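Mannose/sialic acid-binding lectin (Polygonatum cyrtonema, PDB 3A0C) probably binds mannose-containing carbohydrates as a bulb-type lectin of the beta-prism II fold, and has anti-HIV activity. Local coordinates at residues F32-Y35 / P40-A43; G28-V33 / S51-T56; H14-E17 / R23-M26; G61-Y66 / V72-K77. All blocks are in the same frame, centred on the assembly; numbering follows the deposited sequence.

Contact 1 (F32-Y35 / P40-A43); sequences FVLY and PVWA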
loop_
_atom_site.group_PDB
_atom_site.type_symbol
_atom_site.label_atom_id
_atom_site.label_comp_id
_atom_site.label_asym_id
_atom_site.label_seq_id
_atom_site.Cartn_x
_atom_site.Cartn_y
_atom_site.Cartn_z
ATOM N N PHE A 32 13.002 11.627 -8.956
ATOM C CA PHE A 32 11.971 11.017 -8.124
ATOM C C PHE A 32 12.395 11.251 -6.679
ATOM O O PHE A 32 13.324 10.609 -6.179
ATOM C CB PHE A 32 11.857 9.520 -8.428
ATOM C CG PHE A 32 10.730 8.846 -7.712
ATOM C CD1 PHE A 32 9.444 9.364 -7.785
ATOM C CD2 PHE A 32 10.953 7.692 -6.966
ATOM C CE1 PHE A 32 8.391 8.748 -7.126
ATOM C CE2 PHE A 32 9.897 7.062 -6.296
ATOM C CZ PHE A 32 8.617 7.593 -6.378
ATOM N N VAL A 33 11.710 12.177 -6.009
ATOM C CA VAL A 33 12.058 12.536 -4.643
ATOM C C VAL A 33 10.943 12.504 -3.588
ATOM O O VAL A 33 9.769 12.764 -3.870
ATOM C CB VAL A 33 12.760 13.934 -4.646
ATOM C CG1 VAL A 33 12.287 14.750 -5.825
ATOM C CG2 VAL A 33 12.484 14.670 -3.358
ATOM N N LEU A 34 11.341 12.178 -2.364
ATOM C CA LEU A 34 10.432 12.102 -1.224
ATOM C C LEU A 34 10.546 13.374 -0.396
ATOM O O LEU A 34 11.631 13.713 0.059
ATOM C CB LEU A 34 10.792 10.892 -0.354
ATOM C CG LEU A 34 10.088 10.730 0.990
ATOM C CD1 LEU A 34 8.584 10.698 0.812
ATOM C CD2 LEU A 34 10.565 9.447 1.626
ATOM N N TYR A 35 9.433 14.080 -0.206
ATOM C CA TYR A 35 9.439 15.310 0.576
ATOM C C TYR A 35 8.811 15.155 1.944
ATOM O O TYR A 35 7.810 14.460 2.102
ATOM C CB TYR A 35 8.702 16.414 -0.164
ATOM C CG TYR A 35 9.490 16.960 -1.322
ATOM C CD1 TYR A 35 10.555 17.827 -1.112
ATOM C CD2 TYR A 35 9.193 16.586 -2.627
ATOM C CE1 TYR A 35 11.316 18.315 -2.178
ATOM C CE2 TYR A 35 9.943 17.063 -3.703
ATOM C CZ TYR A 35 11.009 17.927 -3.466
ATOM O OH TYR A 35 11.793 18.372 -4.501
ATOM N N PRO A 40 13.491 17.716 1.146
ATOM C CA PRO A 40 13.759 16.461 0.441
ATOM C C PRO A 40 14.570 15.520 1.345
ATOM O O PRO A 40 15.714 15.822 1.697
ATOM C CB PRO A 40 14.533 16.917 -0.794
ATOM C CG PRO A 40 15.212 18.163 -0.337
ATOM C CD PRO A 40 14.153 18.849 0.477
ATOM N N VAL A 41 13.963 14.395 1.733
ATOM C CA VAL A 41 14.617 13.409 2.601
ATOM C C VAL A 41 15.135 12.224 1.797
ATOM O O VAL A 41 15.912 11.419 2.307
ATOM C CB VAL A 41 13.651 12.862 3.679
ATOM C CG1 VAL A 41 13.024 14.007 4.439
ATOM C CG2 VAL A 41 12.579 11.984 3.030
ATOM N N TRP A 42 14.694 12.107 0.547
ATOM C CA TRP A 42 15.134 11.013 -0.319
ATOM C C TRP A 42 14.904 11.342 -1.795
ATOM O O TRP A 42 13.974 12.078 -2.130
ATOM C CB TRP A 42 14.394 9.710 0.029
ATOM C CG TRP A 42 14.932 8.530 -0.730
ATOM C CD1 TRP A 42 15.925 7.675 -0.331
ATOM C CD2 TRP A 42 14.554 8.118 -2.054
ATOM N NE1 TRP A 42 16.189 6.757 -1.328
ATOM C CE2 TRP A 42 15.364 7.009 -2.394
ATOM C CE3 TRP A 42 13.611 8.581 -2.982
ATOM C CZ2 TRP A 42 15.259 6.354 -3.628
ATOM C CZ3 TRP A 42 13.505 7.931 -4.210
ATOM C CH2 TRP A 42 14.329 6.827 -4.521
ATOM N N ALA A 43 15.743 10.790 -2.672
ATOM C CA ALA A 43 15.607 11.034 -4.106
ATOM C C ALA A 43 16.377 10.021 -4.937
ATOM O O ALA A 43 17.350 9.428 -4.459
ATOM C CB ALA A 43 16.078 12.447 -4.439
#

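Contact 2 (G28-V33 / S51-T56); sequences GDCNFV and SGCRLT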
loop_
_atom_site.group_PDB
_atom_site.type_symbol
_atom_site.label_atom_id
_atom_site.label_comp_id
_atom_site.label_asym_id
_atom_site.label_seq_id
_atom_site.Cartn_x
_atom_site.Cartn_y
_atom_site.Cartn_z
ATOM N N GLY A 28 9.089 16.952 -12.846
ATOM C CA GLY A 28 9.274 17.193 -14.265
ATOM C C GLY A 28 10.715 17.125 -14.737
ATOM O O GLY A 28 10.969 17.014 -15.935
ATOM N N ASP A 29 11.658 17.193 -13.803
ATOM C CA ASP A 29 13.079 17.132 -14.137
ATOM C C ASP A 29 13.591 15.689 -14.083
ATOM O O ASP A 29 14.796 15.440 -14.201
ATOM C CB ASP A 29 13.883 18.027 -13.182
ATOM C CG ASP A 29 13.868 17.539 -11.747
ATOM O OD1 ASP A 29 13.041 16.661 -11.407
ATOM O OD2 ASP A 29 14.690 18.053 -10.960
ATOM N N CYS A 30 12.647 14.758 -13.916
ATOM C CA CYS A 30 12.904 13.318 -13.847
ATOM C C CYS A 30 13.456 12.857 -12.527
ATOM O O CYS A 30 13.853 11.708 -12.379
ATOM C CB CYS A 30 13.848 12.876 -14.958
ATOM S SG CYS A 30 13.029 12.804 -16.571
ATOM N N ASN A 31 13.486 13.755 -11.562
ATOM C CA ASN A 31 14.004 13.396 -10.264
ATOM C C ASN A 31 12.862 12.859 -9.429
ATOM O O ASN A 31 11.862 13.537 -9.236
ATOM C CB ASN A 31 14.641 14.617 -9.602
ATOM C CG ASN A 31 15.534 14.247 -8.434
ATOM O OD1 ASN A 31 16.069 13.135 -8.362
ATOM N ND2 ASN A 31 15.711 15.181 -7.515
ATOM N N PHE A 32 13.002 11.627 -8.956
ATOM C CA PHE A 32 11.971 11.017 -8.124
ATOM C C PHE A 32 12.395 11.251 -6.679
ATOM O O PHE A 32 13.324 10.609 -6.179
ATOM C CB PHE A 32 11.857 9.520 -8.428
ATOM C CG PHE A 32 10.730 8.846 -7.712
ATOM C CD1 PHE A 32 9.444 9.364 -7.785
ATOM C CD2 PHE A 32 10.953 7.692 -6.966
ATOM C CE1 PHE A 32 8.391 8.748 -7.126
ATOM C CE2 PHE A 32 9.897 7.062 -6.296
ATOM C CZ PHE A 32 8.617 7.593 -6.378
ATOM N N VAL A 33 11.710 12.177 -6.009
ATOM C CA VAL A 33 12.058 12.536 -4.643
ATOM C C VAL A 33 10.943 12.504 -3.588
ATOM O O VAL A 33 9.769 12.764 -3.870
ATOM C CB VAL A 33 12.760 13.934 -4.646
ATOM C CG1 VAL A 33 12.287 14.750 -5.825
ATOM C CG2 VAL A 33 12.484 14.670 -3.358
ATOM N N SER A 51 13.236 13.965 -19.836
ATOM C CA SER A 51 12.062 14.801 -19.973
ATOM C C SER A 51 10.824 13.913 -20.026
ATOM O O SER A 51 10.857 12.808 -20.555
ATOM C CB SER A 51 12.147 15.635 -21.258
ATOM O OG SER A 51 13.252 16.523 -21.233
ATOM N N GLY A 52 9.728 14.405 -19.472
ATOM C CA GLY A 52 8.507 13.632 -19.489
ATOM C C GLY A 52 8.645 12.269 -18.840
ATOM O O GLY A 52 8.100 11.294 -19.336
ATOM N N CYS A 53 9.371 12.195 -17.735
ATOM C CA CYS A 53 9.544 10.924 -17.030
ATOM C C CYS A 53 8.280 10.426 -16.314
ATOM O O CYS A 53 7.372 11.202 -15.992
ATOM C CB CYS A 53 10.669 11.022 -15.994
ATOM S SG CYS A 53 12.352 10.903 -16.667
ATOM N N ARG A 54 8.247 9.115 -16.088
ATOM C CA ARG A 54 7.161 8.446 -15.386
ATOM C C ARG A 54 7.811 7.342 -14.563
ATOM O O ARG A 54 8.844 6.811 -14.944
ATOM C CB ARG A 54 6.154 7.835 -16.359
ATOM C CG ARG A 54 6.708 6.736 -17.239
ATOM C CD ARG A 54 5.650 6.217 -18.200
ATOM N NE ARG A 54 6.233 5.607 -19.396
ATOM C CZ ARG A 54 6.702 4.368 -19.457
ATOM N NH1 ARG A 54 6.662 3.578 -18.390
ATOM N NH2 ARG A 54 7.215 3.922 -20.590
ATOM N N LEU A 55 7.226 7.027 -13.419
ATOM C CA LEU A 55 7.756 5.971 -12.569
ATOM C C LEU A 55 6.802 4.801 -12.705
ATOM O O LEU A 55 5.655 4.879 -12.289
ATOM C CB LEU A 55 7.813 6.428 -11.107
ATOM C CG LEU A 55 8.294 5.341 -10.138
ATOM C CD1 LEU A 55 9.814 5.360 -10.018
ATOM C CD2 LEU A 55 7.643 5.556 -8.790
ATOM N N THR A 56 7.273 3.713 -13.289
ATOM C CA THR A 56 6.432 2.558 -13.490
ATOM C C THR A 56 6.842 1.408 -12.585
ATOM O O THR A 56 8.031 1.112 -12.455
ATOM C CB THR A 56 6.511 2.072 -14.957
ATOM O OG1 THR A 56 6.218 3.155 -15.844
ATOM C CG2 THR A 56 5.526 0.963 -15.204
#

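Contact 3 (H14-E17 / R23-M26); sequences HSLE and RLIM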
loop_
_atom_site.group_PDB
_atom_site.type_symbol
_atom_site.label_atom_id
_atom_site.label_comp_id
_atom_site.label_asym_id
_atom_site.label_seq_id
_atom_site.Cartn_x
_atom_site.Cartn_y
_atom_site.Cartn_z
ATOM N N HIS A 14 2.935 13.752 -10.924
ATOM C CA HIS A 14 2.118 12.951 -10.003
ATOM C C HIS A 14 2.850 12.554 -8.718
ATOM O O HIS A 14 4.079 12.476 -8.692
ATOM C CB HIS A 14 1.595 11.688 -10.692
ATOM C CG HIS A 14 0.666 11.961 -11.829
ATOM N ND1 HIS A 14 -0.115 10.979 -12.398
ATOM C CD2 HIS A 14 0.445 13.084 -12.551
ATOM C CE1 HIS A 14 -0.772 11.486 -13.425
ATOM N NE2 HIS A 14 -0.448 12.762 -13.540
ATOM N N SER A 15 2.091 12.282 -7.662
ATOM C CA SER A 15 2.696 11.928 -6.388
ATOM C C SER A 15 1.772 11.147 -5.471
ATOM O O SER A 15 0.556 11.103 -5.685
ATOM C CB SER A 15 3.112 13.193 -5.658
ATOM O OG SER A 15 1.970 13.959 -5.349
ATOM N N LEU A 16 2.364 10.526 -4.456
ATOM C CA LEU A 16 1.617 9.772 -3.444
ATOM C C LEU A 16 1.768 10.644 -2.209
ATOM O O LEU A 16 2.765 11.352 -2.072
ATOM C CB LEU A 16 2.255 8.408 -3.174
ATOM C CG LEU A 16 2.506 7.462 -4.350
ATOM C CD1 LEU A 16 3.048 6.157 -3.797
ATOM C CD2 LEU A 16 1.237 7.220 -5.129
ATOM N N GLU A 17 0.799 10.612 -1.310
ATOM C CA GLU A 17 0.907 11.446 -0.131
ATOM C C GLU A 17 0.304 10.733 1.045
ATOM O O GLU A 17 -0.710 10.053 0.903
ATOM C CB GLU A 17 0.161 12.752 -0.354
ATOM C CG GLU A 17 0.415 13.366 -1.709
ATOM C CD GLU A 17 -0.812 14.065 -2.261
ATOM O OE1 GLU A 17 -1.402 14.884 -1.523
ATOM O OE2 GLU A 17 -1.180 13.796 -3.429
ATOM N N ARG A 23 5.166 13.432 0.871
ATOM C CA ARG A 23 4.786 13.466 -0.538
ATOM C C ARG A 23 5.906 12.882 -1.401
ATOM O O ARG A 23 7.027 13.378 -1.407
ATOM C CB ARG A 23 4.530 14.898 -1.014
ATOM C CG ARG A 23 4.098 15.865 0.059
ATOM C CD ARG A 23 4.983 17.116 0.018
ATOM N NE ARG A 23 4.331 18.284 0.613
ATOM C CZ ARG A 23 4.847 19.508 0.611
ATOM N NH1 ARG A 23 6.029 19.731 0.052
ATOM N NH2 ARG A 23 4.170 20.512 1.147
ATOM N N LEU A 24 5.581 11.829 -2.135
ATOM C CA LEU A 24 6.528 11.171 -3.014
ATOM C C LEU A 24 6.128 11.607 -4.416
ATOM O O LEU A 24 5.099 11.169 -4.930
ATOM C CB LEU A 24 6.389 9.659 -2.877
ATOM C CG LEU A 24 7.370 8.819 -3.679
ATOM C CD1 LEU A 24 8.801 9.122 -3.253
ATOM C CD2 LEU A 24 7.039 7.367 -3.465
ATOM N N ILE A 25 6.951 12.449 -5.030
ATOM C CA ILE A 25 6.645 12.985 -6.347
ATOM C C ILE A 25 7.584 12.658 -7.512
ATOM O O ILE A 25 8.807 12.579 -7.360
ATOM C CB ILE A 25 6.486 14.530 -6.264
ATOM C CG1 ILE A 25 6.111 15.103 -7.633
ATOM C CG2 ILE A 25 7.776 15.163 -5.799
ATOM C CD1 ILE A 25 5.728 16.560 -7.601
ATOM N N MET A 26 6.981 12.454 -8.682
ATOM C CA MET A 26 7.719 12.183 -9.910
ATOM C C MET A 26 7.776 13.549 -10.583
ATOM O O MET A 26 6.869 13.928 -11.315
ATOM C CB MET A 26 6.956 11.186 -10.783
ATOM C CG MET A 26 7.591 10.901 -12.136
ATOM S SD MET A 26 9.220 10.125 -12.071
ATOM C CE MET A 26 10.297 11.570 -12.301
#

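Contact 4 (G61-Y66 / V72-K77); sequences GNLVIY and VIWQTK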
loop_
_atom_site.group_PDB
_atom_site.type_symbol
_atom_site.label_atom_id
_atom_site.label_comp_id
_atom_site.label_asym_id
_atom_site.label_seq_id
_atom_site.Cartn_x
_atom_site.Cartn_y
_atom_site.Cartn_z
ATOM N N GLY A 61 7.880 -6.637 -9.997
ATOM C CA GLY A 61 8.485 -6.021 -8.832
ATOM C C GLY A 61 9.558 -5.013 -9.133
ATOM O O GLY A 61 10.121 -4.422 -8.218
ATOM N N ASN A 62 9.835 -4.803 -10.408
ATOM C CA ASN A 62 10.860 -3.851 -10.785
ATOM C C ASN A 62 10.270 -2.456 -10.921
ATOM O O ASN A 62 9.300 -2.254 -11.644
ATOM C CB ASN A 62 11.540 -4.290 -12.099
ATOM C CG ASN A 62 12.803 -3.490 -12.406
ATOM O OD1 ASN A 62 13.572 -3.163 -11.508
ATOM N ND2 ASN A 62 13.023 -3.188 -13.671
ATOM N N LEU A 63 10.855 -1.498 -10.203
ATOM C CA LEU A 63 10.415 -0.107 -10.236
ATOM C C LEU A 63 11.386 0.655 -11.153
ATOM O O LEU A 63 12.580 0.761 -10.853
ATOM C CB LEU A 63 10.445 0.463 -8.825
ATOM C CG LEU A 63 9.868 1.859 -8.667
ATOM C CD1 LEU A 63 8.387 1.873 -9.023
ATOM C CD2 LEU A 63 10.085 2.280 -7.240
ATOM N N VAL A 64 10.871 1.192 -12.258
ATOM C CA VAL A 64 11.700 1.876 -13.246
ATOM C C VAL A 64 11.277 3.298 -13.612
ATOM O O VAL A 64 10.086 3.608 -13.644
ATOM C CB VAL A 64 11.719 1.040 -14.550
ATOM C CG1 VAL A 64 12.732 1.604 -15.540
ATOM C CG2 VAL A 64 11.986 -0.422 -14.216
ATOM N N ILE A 65 12.261 4.160 -13.879
ATOM C CA ILE A 65 11.984 5.533 -14.303
ATOM C C ILE A 65 12.334 5.581 -15.797
ATOM O O ILE A 65 13.444 5.244 -16.185
ATOM C CB ILE A 65 12.848 6.594 -13.546
ATOM C CG1 ILE A 65 12.347 6.780 -12.110
ATOM C CG2 ILE A 65 12.777 7.950 -14.265
ATOM C CD1 ILE A 65 13.168 7.772 -11.301
ATOM N N TYR A 66 11.375 5.976 -16.627
ATOM C CA TYR A 66 11.576 6.058 -18.070
ATOM C C TYR A 66 11.442 7.518 -18.521
ATOM O O TYR A 66 10.594 8.247 -18.013
ATOM C CB TYR A 66 10.505 5.232 -18.796
ATOM C CG TYR A 66 10.560 3.725 -18.621
ATOM C CD1 TYR A 66 11.465 2.949 -19.338
ATOM C CD2 TYR A 66 9.672 3.074 -17.767
ATOM C CE1 TYR A 66 11.488 1.555 -19.212
ATOM C CE2 TYR A 66 9.683 1.678 -17.629
ATOM C CZ TYR A 66 10.595 0.925 -18.350
ATOM O OH TYR A 66 10.640 -0.445 -18.179
ATOM N N VAL A 72 15.626 3.838 -20.022
ATOM C CA VAL A 72 15.720 3.450 -18.608
ATOM C C VAL A 72 16.656 4.381 -17.867
ATOM O O VAL A 72 17.860 4.184 -17.865
ATOM C CB VAL A 72 16.251 2.007 -18.435
ATOM C CG1 VAL A 72 16.380 1.668 -16.938
ATOM C CG2 VAL A 72 15.319 1.028 -19.132
ATOM N N ILE A 73 16.086 5.396 -17.235
ATOM C CA ILE A 73 16.858 6.391 -16.492
ATOM C C ILE A 73 17.281 5.912 -15.095
ATOM O O ILE A 73 18.342 6.295 -14.598
ATOM C CB ILE A 73 16.036 7.699 -16.331
ATOM C CG1 ILE A 73 15.711 8.291 -17.708
ATOM C CG2 ILE A 73 16.773 8.684 -15.451
ATOM C CD1 ILE A 73 16.884 8.549 -18.577
ATOM N N TRP A 74 16.458 5.059 -14.483
ATOM C CA TRP A 74 16.700 4.563 -13.127
ATOM C C TRP A 74 15.825 3.326 -12.889
ATOM O O TRP A 74 14.749 3.204 -13.471
ATOM C CB TRP A 74 16.330 5.674 -12.132
ATOM C CG TRP A 74 16.481 5.369 -10.671
ATOM C CD1 TRP A 74 17.559 5.648 -9.890
ATOM C CD2 TRP A 74 15.497 4.778 -9.803
ATOM N NE1 TRP A 74 17.312 5.275 -8.589
ATOM C CE2 TRP A 74 16.054 4.738 -8.509
ATOM C CE3 TRP A 74 14.199 4.281 -9.997
ATOM C CZ2 TRP A 74 15.361 4.218 -7.411
ATOM C CZ3 TRP A 74 13.513 3.767 -8.910
ATOM C CH2 TRP A 74 14.095 3.740 -7.633
ATOM N N GLN A 75 16.288 2.418 -12.034
ATOM C CA GLN A 75 15.544 1.202 -11.731
ATOM C C GLN A 75 16.064 0.561 -10.456
ATOM O O GLN A 75 17.249 0.643 -10.150
ATOM C CB GLN A 75 15.677 0.188 -12.872
ATOM C CG GLN A 75 17.084 -0.348 -13.029
ATOM C CD GLN A 75 17.211 -1.322 -14.172
ATOM O OE1 GLN A 75 16.508 -2.330 -14.213
ATOM N NE2 GLN A 75 18.114 -1.030 -15.114
ATOM N N THR A 76 15.180 -0.088 -9.713
ATOM C CA THR A 76 15.606 -0.731 -8.482
ATOM C C THR A 76 16.147 -2.103 -8.861
ATOM O O THR A 76 16.835 -2.763 -8.071
ATOM C CB THR A 76 14.430 -0.903 -7.504
ATOM O OG1 THR A 76 13.498 -1.848 -8.041
ATOM C CG2 THR A 76 13.722 0.406 -7.309
ATOM N N LYS A 77 15.822 -2.510 -10.086
ATOM C CA LYS A 77 16.232 -3.800 -10.642
ATOM C C LYS A 77 15.839 -4.981 -9.742
ATOM O O LYS A 77 16.484 -6.017 -9.732
ATOM C CB LYS A 77 17.737 -3.797 -10.903
ATOM C CG LYS A 77 18.231 -5.016 -11.654
ATOM C CD LYS A 77 19.629 -4.794 -12.211
ATOM C CE LYS A 77 20.242 -6.102 -12.684
ATOM N NZ LYS A 77 21.539 -5.883 -13.380
#

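Contact 1 (F32-Y35 / P40-A43)
L34 faces both V41 and W42 in a classic beta bulge, which shifts the register of the antiparallel hairpin formed by strands 32-36 and 39-43 in this beta-prism II domain. L34 O accepts a bond from V41 N at 3.0 Å and a weak one from W42 N. In return L34 N gives a short bond of 2.6 Å to W42 O, arriving well above the carbonyl plane. Packing is tightest beside the bulge: L34 CG lies 3.5 Å from V41 CG2, closer than carbons usually come. The W42 indole, its CG anti to the backbone N (chi1 -173°), is carried back along the hairpin until W42 CZ3 stands 3.3 Å from F32 O. S107 of the second subunit packs on L34, and T105 of that subunit on W42. On the other face V33 and A43 also fit snugly, V33 CB 3.6 Å from A43 CB. The open side is confined to exposed P40 and the rim of the Y35 ring, where P40 CB is 3.8 Å from Y35 CE1. V33 CG2 sits over one face of that ring, offset toward the rim, while Y35 OH is hydrogen-bonded to Q27 OE1. V33 and Y35 belong to the QxDxNxVxY signature associated with mannose binding in monocot lectins. At the far end of the hairpin, A43 CA lies 3.1 Å from F32 O in a bent CA-H...O contact.

Contact 2 (G28-V33 / S51-T56)
C30 and C53 are joined by a disulfide, their SG atoms 2.0 Å apart, and the chi3 of 92° is that of a relaxed bridge. Each sulfur lies anti to its own carbonyl carbon and beside the backbone N (chi1 -75° in C30 and -79° in C53). A second touch is apolar: the forked end of L55 comes over one face of the F32 ring at about a right angle. L55 CD2 reaches F32 CZ at 3.3 Å, and L55 CD1 makes a CH-pi contact 4.1 Å from the centroid of the F32 ring. Further out, an Asx turn shapes the loop that presents C30: D29 OD1 accepts from N31 N at 2.9 Å, met from above the carboxylate plane, and also from Q27 NE2. D29, N31 and V33 belong, with Q27 and Y35, to the monocot lectin mannose-binding signature, which places this turn at a probable sugar site. Both cysteine carbonyls are anchored as well, C30 O by T46 OG1 and C53 O by T12 OG1. The contact thus ties the start of strand 32-36 to strand 54-57, which belongs to another sheet of the prism, and L10 of strand 9-10 and I65 of strand 63-66 touch both F32 and L55.

Contact 3 (H14-E17 / R23-M26)
L16 and L24 exchange two backbone hydrogen bonds and form the hydrogen-bonded pair of an antiparallel hairpin, strands 15-18 and 22-26 of the beta prism. L16 N gives to L24 O at 2.8 Å, and L24 N gives to L16 O at 2.9 Å. Two residues further along, M26 N meets H14 O at 2.9 Å in a bond that is almost straight (176° at the hydrogen). The same H14 O is flanked by I25 CG1 at 3.5 Å, a branch placed there because it stands anti to the backbone N (chi1 -178°). L16 O receives a further CA-H contact from R23. Outward-facing backbone groups find partners in other parts of the chain: R23 bonds to Y35, I25 to V33, and E17 to V1. The two leucine side chains lie side by side, L16 CD1 4.2 Å from L24 CD2. On the other face S15 CB rests against I25 CB, while E17 and R23 keep their charged atoms well apart, E17 OE1 to R23 NE 7.0 Å. Cohesion therefore comes from main-chain bonding and an apolar face of L16 and L24 packed on L87 and L89 of strand 86-89; the opposite charges could add at most a weak, long-range attraction.

Contact 4 (G61-Y66 / V72-K77)
I65 and W74, a hydrogen-bonded pair, share a face, and their torsions bring I65 CG1, beside the backbone N (chi1 -74°), and the W74 indole, anti to it (chi1 179°), together there. I65 CG1 reaches W74 CE3 at 3.8 Å, and the far end of the indole comes to L63, whose CD2 is 4.1 Å from W74 CZ3. The backbone forms an antiparallel hairpin, strands 63-66 and 72-75, with a classic bulge where I73 and W74 both face I65. I65 O takes a bond from I73 N at 2.8 Å and a weak one from W74 N, and I65 N gives to W74 O in a nearly straight bond of 2.7 Å. Past the strand end T76 N bonds L63 O at 3.0 Å. T76 OG1 accepts weakly from L63 N but is paired more strongly with T78 OG1, which also holds G61 O; T76 CG2 packs against L63 CB at 3.6 Å. On the other face V72 CG1 and V64 CG1 touch at 3.9 Å, and V64 CG1 also lies over one face of the Y66 ring, whose OH is bonded to H58 NE2. H58, N60, N62, V64 and Y66 keep the spacing of the monocot lectin sugar-binding signature with other residues at its first two positions, which is consistent with a variant site. The chemistry is thus divided: the face of L63, I65 and W74 is apolar, with W103 of the second subunit packing on L63 and T76, while the amide and hydroxyl groups of N62, Q75 and T76 gather at the end of the hairpin.

How the contacts relate
Contacts 1, 3 and 4 are partly buried hairpins held largely by main-chain bonds, whereas contact 2 is buried and joins two sheets by a covalent and apolar link. Contacts 1 and 3 are adjacent strand pairs of one four-stranded sheet, F32 CZ packing 3.2 Å from L24 CG. Contact 2 shares F32 and V33 with contact 1 and reaches the sheet of contact 4, T56 N standing 2.8 Å from V64 O, a probable hydrogen bond. Contacts 1 and 4 repeat one design, a bulge with a tryptophan on the outermost strand within the chain, and both touch the second subunit; W42 and W74 also pack on each other. Contact 3, with a regular register, lies across the chain's centre from contact 4, about 16 Å between centres.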